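Local coordinates for protein DyP (Bjerkandera adusta, PDB 3VXJ) that is a heme b enzyme of the dye-decolorizing peroxidase family, probably oxidising dyes and phenolic substrates with hydrogen peroxide, at residues D136-S139 with S140-S144; T183-F186 with P187-V191. One frame throughout, in Å; residues are numbered along the deposited sequence.

In the fold
Interaction 1 comes first along the chain and closes before interaction 2 opens; their centres lie 40 Å apart, their nearest atoms about 28 Å apart, and they share no helix, strand or sheet. Residues 136-144 span the last turn of helix 128-142 and the residues that leave it, in the N-terminal DyP alpha+beta barrel region, and the helix packs against helix 34-48 and strand 119-125 of the first four-stranded antiparallel sheet. Residues 183-191, in the C-terminal family region, run through the loop after strand 177-178 to the first residue of strand 191-192, beside bound 2,6-dimethoxyphenol. Interaction 1 thus belongs to the outer scaffold, its centre about 28 Å from that of the chain, interaction 2 to the substrate-binding part.

Interaction 1 (D136-S139 with S140-S144); sequences DDIS and STFGS
I138 and F142, one helical turn apart at the end of helix 128-142, make the tight side of this contact. The methyl CG2 of I138 lies 3.8 Å from CD2 of F142, and the I138 carbonyl oxygen sits in the plane of the F142 ring, at its edge, 3.4 Å from CD2. That same oxygen takes the nearly linear bond from F142 N (2.9 Å, 166° at the hydrogen). Both side chains are buried: F142 meets Y44 of helix 34-48 and F121 of strand 119-125 edge-to-face, and I138 also touches these two residues.

The solvent side carries exposed D136 and S140, joined through backbone by S140 N to D136 O at 2.8 Å. Between the two sides, T141 OG1, placed beside its own backbone N (chi1 -60°), reaches back 3.0 Å to D137 O, which T141 N also engages, the two donors arriving from opposite faces of the carbonyl plane. At the helix end, G143 turns to positive phi, yet its N still bonds S139 O at 2.8 Å, more bent, 136° at the hydrogen. The chemistry implies a helix end fixed to helix 34-48 twice, by aromatic packing and by the charge pairing of D137 with R48, while T141 hydroxyl and amide share one carbonyl.

Interaction 2 (T183-F186 with P187-V191); sequences TTVF and PGQAV. With 3DM (2,6-dimethoxyphenol), chain D.
A type II beta turn from F186 to Q189 bends this loop at the edge of the 2,6-dimethoxyphenol pocket, with P187 and G188 at its two corners. It is closed by Q189 N donating to F186 O over 3.0 Å, the donor standing above the carbonyl plane. The positive phi of G188 suits the second corner, where a CB would run into the carbonyl oxygen of P187.

A side chain adds the second bond across the turn. The Q189 side chain reaches the other arm because CG lies opposite the backbone N about the CA-CB bond (chi1 -173°) and the extended chain carries the amide across to the backbone of V185 and F186. Its OE1 accepts from F186 N at 2.9 Å, in the carbonyl plane and almost straight, 170° at the hydrogen. The F186 ring and the amide plane are only 16° apart, and OE1 of Q189 lies oblique to the ring, 3.6 Å from F186 CD2. The other amide atom, NE2, donates to Q175 O. Were Q189 an alanine, F186 N and Q175 O would probably both lose their side-chain partner, leaving Q189 N to F186 O as the bond across the turn.

Closer to strand 191-192, V185 CG1 meets V191 CG2 at 3.8 Å, the two side chains crossing at about a right angle. On the ligand flank, G188 O lies 3.1 Å from the methoxy O3 of 2,6-dimethoxyphenol, two acceptors with no donor between them, and A190 CB 3.8 Å from its O1, while N313 ND2 hydrogen-bonds the ligand. The chemistry implies a division of labour: OE1 holds the F186 arm while NE2 fastens the turn to the backbone of Q175, just before strand 177-178, and G188 and A190 line the ligand by shape.

Interaction 1 (D136-S139 with S140-S144)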
loop_
_atom_site.group_PDB
_atom_site.type_symbol
_atom_site.label_atom_id
_atom_site.label_comp_id
_atom_site.label_asym_id
_atom_site.label_seq_id
_atom_site.Cartn_x
_atom_site.Cartn_y
_atom_site.Cartn_z
ATOM N N ASP A 136 -19.994 -6.578 14.508
ATOM C CA ASP A 136 -21.236 -7.176 14.990
ATOM C C ASP A 136 -22.437 -6.725 14.146
ATOM O O ASP A 136 -23.371 -7.500 13.925
ATOM C CB ASP A 136 -21.465 -6.835 16.464
ATOM C CG ASP A 136 -20.504 -7.560 17.396
ATOM O OD1 ASP A 136 -19.750 -8.462 16.956
ATOM O OD2 ASP A 136 -20.509 -7.220 18.594
ATOM N N ASP A 137 -22.406 -5.477 13.677
ATOM C CA ASP A 137 -23.448 -4.942 12.797
ATOM C C ASP A 137 -23.472 -5.688 11.462
ATOM O O ASP A 137 -24.542 -6.006 10.943
ATOM C CB ASP A 137 -23.243 -3.434 12.594
ATOM C CG ASP A 137 -24.252 -2.823 11.644
ATOM O OD1 ASP A 137 -25.456 -2.786 11.981
ATOM O OD2 ASP A 137 -23.845 -2.338 10.574
ATOM N N ILE A 138 -22.294 -5.999 10.926
ATOM C CA ILE A 138 -22.217 -6.862 9.744
ATOM C C ILE A 138 -22.814 -8.247 10.035
ATOM O O ILE A 138 -23.621 -8.750 9.258
ATOM C CB ILE A 138 -20.773 -6.982 9.213
ATOM C CG1 ILE A 138 -20.343 -5.640 8.616
ATOM C CG2 ILE A 138 -20.661 -8.125 8.177
ATOM C CD1 ILE A 138 -18.862 -5.498 8.378
ATOM N N SER A 139 -22.443 -8.843 11.166
ATOM C CA SER A 139 -22.989 -10.150 11.544
ATOM C C SER A 139 -24.512 -10.135 11.655
ATOM O O SER A 139 -25.181 -11.067 11.202
ATOM C CB SER A 139 -22.366 -10.640 12.852
ATOM O OG SER A 139 -20.965 -10.797 12.705
ATOM N N SER A 140 -25.045 -9.076 12.256
ATOM C CA SER A 140 -26.487 -8.918 12.449
ATOM C C SER A 140 -27.231 -8.732 11.126
ATOM O O SER A 140 -28.312 -9.290 10.927
ATOM C CB SER A 140 -26.774 -7.741 13.386
ATOM O OG SER A 140 -28.168 -7.598 13.616
ATOM N N THR A 141 -26.651 -7.949 10.224
ATOM C CA THR A 141 -27.294 -7.640 8.950
ATOM C C THR A 141 -27.200 -8.802 7.958
ATOM O O THR A 141 -28.181 -9.153 7.299
ATOM C CB THR A 141 -26.710 -6.343 8.345
ATOM O OG1 THR A 141 -26.943 -5.259 9.259
ATOM C CG2 THR A 141 -27.365 -6.011 7.005
ATOM N N PHE A 142 -26.020 -9.410 7.858
ATOM C CA PHE A 142 -25.799 -10.474 6.879
ATOM C C PHE A 142 -26.127 -11.859 7.406
ATOM O O PHE A 142 -26.492 -12.741 6.626
ATOM C CB PHE A 142 -24.375 -10.411 6.316
ATOM C CG PHE A 142 -24.147 -9.225 5.423
ATOM C CD1 PHE A 142 -24.318 -9.337 4.047
ATOM C CD2 PHE A 142 -23.792 -7.991 5.956
ATOM C CE1 PHE A 142 -24.134 -8.234 3.215
ATOM C CE2 PHE A 142 -23.598 -6.881 5.131
ATOM C CZ PHE A 142 -23.778 -7.006 3.758
ATOM N N GLY A 143 -25.990 -12.054 8.716
ATOM C CA GLY A 143 -26.289 -13.343 9.333
ATOM C C GLY A 143 -25.537 -14.477 8.666
ATOM O O GLY A 143 -24.371 -14.327 8.293
ATOM N N SER A 144 -26.230 -15.598 8.483
ATOM C CA SER A 144 -25.622 -16.792 7.903
ATOM C C SER A 144 -25.449 -16.731 6.380
ATOM O O SER A 144 -24.976 -17.695 5.784
ATOM C CB SER A 144 -26.428 -18.033 8.289
ATOM O OG SER A 144 -27.730 -17.954 7.755
#

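Interaction 2 (T183-F186 with P187-V191)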
loop_
_atom_site.group_PDB
_atom_site.type_symbol
_atom_site.label_atom_id
_atom_site.label_comp_id
_atom_site.label_asym_id
_atom_site.label_seq_id
_atom_site.Cartn_x
_atom_site.Cartn_y
_atom_site.Cartn_z
ATOM N N THR A 183 -9.425 19.488 -5.241
ATOM C CA THR A 183 -8.645 19.118 -4.062
ATOM C C THR A 183 -7.311 19.870 -4.076
ATOM O O THR A 183 -6.943 20.469 -5.092
ATOM C CB THR A 183 -8.414 17.580 -3.985
ATOM O OG1 THR A 183 -7.886 17.225 -2.700
ATOM C CG2 THR A 183 -7.452 17.100 -5.076
ATOM N N THR A 184 -6.601 19.851 -2.951
ATOM C CA THR A 184 -5.288 20.493 -2.881
ATOM C C THR A 184 -4.222 19.593 -3.502
ATOM O O THR A 184 -4.151 18.399 -3.199
ATOM C CB THR A 184 -4.887 20.898 -1.434
ATOM O OG1 THR A 184 -4.603 19.730 -0.654
ATOM C CG2 THR A 184 -5.994 21.712 -0.766
ATOM N N VAL A 185 -3.417 20.176 -4.387
ATOM C CA VAL A 185 -2.307 19.474 -5.031
ATOM C C VAL A 185 -0.994 20.066 -4.529
ATOM O O VAL A 185 -0.768 21.275 -4.614
ATOM C CB VAL A 185 -2.380 19.560 -6.582
ATOM C CG1 VAL A 185 -1.155 18.909 -7.227
ATOM C CG2 VAL A 185 -3.663 18.913 -7.098
ATOM N N PHE A 186 -0.135 19.202 -4.003
ATOM C CA PHE A 186 1.133 19.630 -3.432
ATOM C C PHE A 186 2.228 19.677 -4.487
ATOM O O PHE A 186 2.176 18.932 -5.467
ATOM C CB PHE A 186 1.541 18.691 -2.292
ATOM C CG PHE A 186 0.553 18.646 -1.158
ATOM C CD1 PHE A 186 0.374 19.748 -0.325
ATOM C CD2 PHE A 186 -0.182 17.493 -0.906
ATOM C CE1 PHE A 186 -0.544 19.712 0.732
ATOM C CE2 PHE A 186 -1.097 17.448 0.151
ATOM C CZ PHE A 186 -1.272 18.554 0.973
ATOM N N PRO A 187 3.230 20.554 -4.295
ATOM C CA PRO A 187 4.400 20.578 -5.168
ATOM C C PRO A 187 5.076 19.204 -5.267
ATOM O O PRO A 187 5.411 18.586 -4.252
ATOM C CB PRO A 187 5.314 21.600 -4.480
ATOM C CG PRO A 187 4.359 22.539 -3.816
ATOM C CD PRO A 187 3.281 21.636 -3.292
ATOM N N GLY A 188 5.237 18.722 -6.495
ATOM C CA GLY A 188 5.855 17.423 -6.741
ATOM C C GLY A 188 4.861 16.281 -6.866
ATOM O O GLY A 188 5.225 15.183 -7.286
ATOM N N GLN A 189 3.610 16.533 -6.508
ATOM C CA GLN A 189 2.573 15.522 -6.594
ATOM C C GLN A 189 2.196 15.282 -8.060
ATOM O O GLN A 189 2.028 16.238 -8.827
ATOM C CB GLN A 189 1.366 15.974 -5.771
ATOM C CG GLN A 189 0.305 14.932 -5.642
ATOM C CD GLN A 189 -0.751 15.247 -4.602
ATOM O OE1 GLN A 189 -1.004 16.405 -4.259
ATOM N NE2 GLN A 189 -1.401 14.206 -4.115
ATOM N N ALA A 190 2.105 14.011 -8.453
ATOM C CA ALA A 190 1.697 13.671 -9.816
ATOM C C ALA A 190 0.207 13.917 -9.975
ATOM O O ALA A 190 -0.591 13.538 -9.116
ATOM C CB ALA A 190 2.038 12.226 -10.144
ATOM N N VAL A 191 -0.156 14.580 -11.066
ATOM C CA VAL A 191 -1.549 14.784 -11.424
ATOM C C VAL A 191 -1.823 13.865 -12.608
ATOM O O VAL A 191 -1.149 13.951 -13.636
ATOM C CB VAL A 191 -1.848 16.262 -11.763
ATOM C CG1 VAL A 191 -3.267 16.420 -12.255
ATOM C CG2 VAL A 191 -1.609 17.147 -10.539
HETATM O O1 3DM D . 5.724 11.262 -9.780
HETATM C C1 3DM D . 6.509 11.769 -10.793
HETATM C C2 3DM D . 6.690 11.070 -11.992
HETATM O O2 3DM D . 6.076 9.853 -12.147
HETATM C C7 3DM D . 6.558 8.988 -13.187
HETATM C C3 3DM D . 7.491 11.636 -12.994
HETATM C C4 3DM D . 8.121 12.868 -12.789
HETATM C C5 3DM D . 7.934 13.563 -11.599
HETATM C C6 3DM D . 7.131 13.008 -10.602
HETATM O O3 3DM D . 6.914 13.640 -9.409
HETATM C C8 3DM D . 7.791 14.748 -9.074
#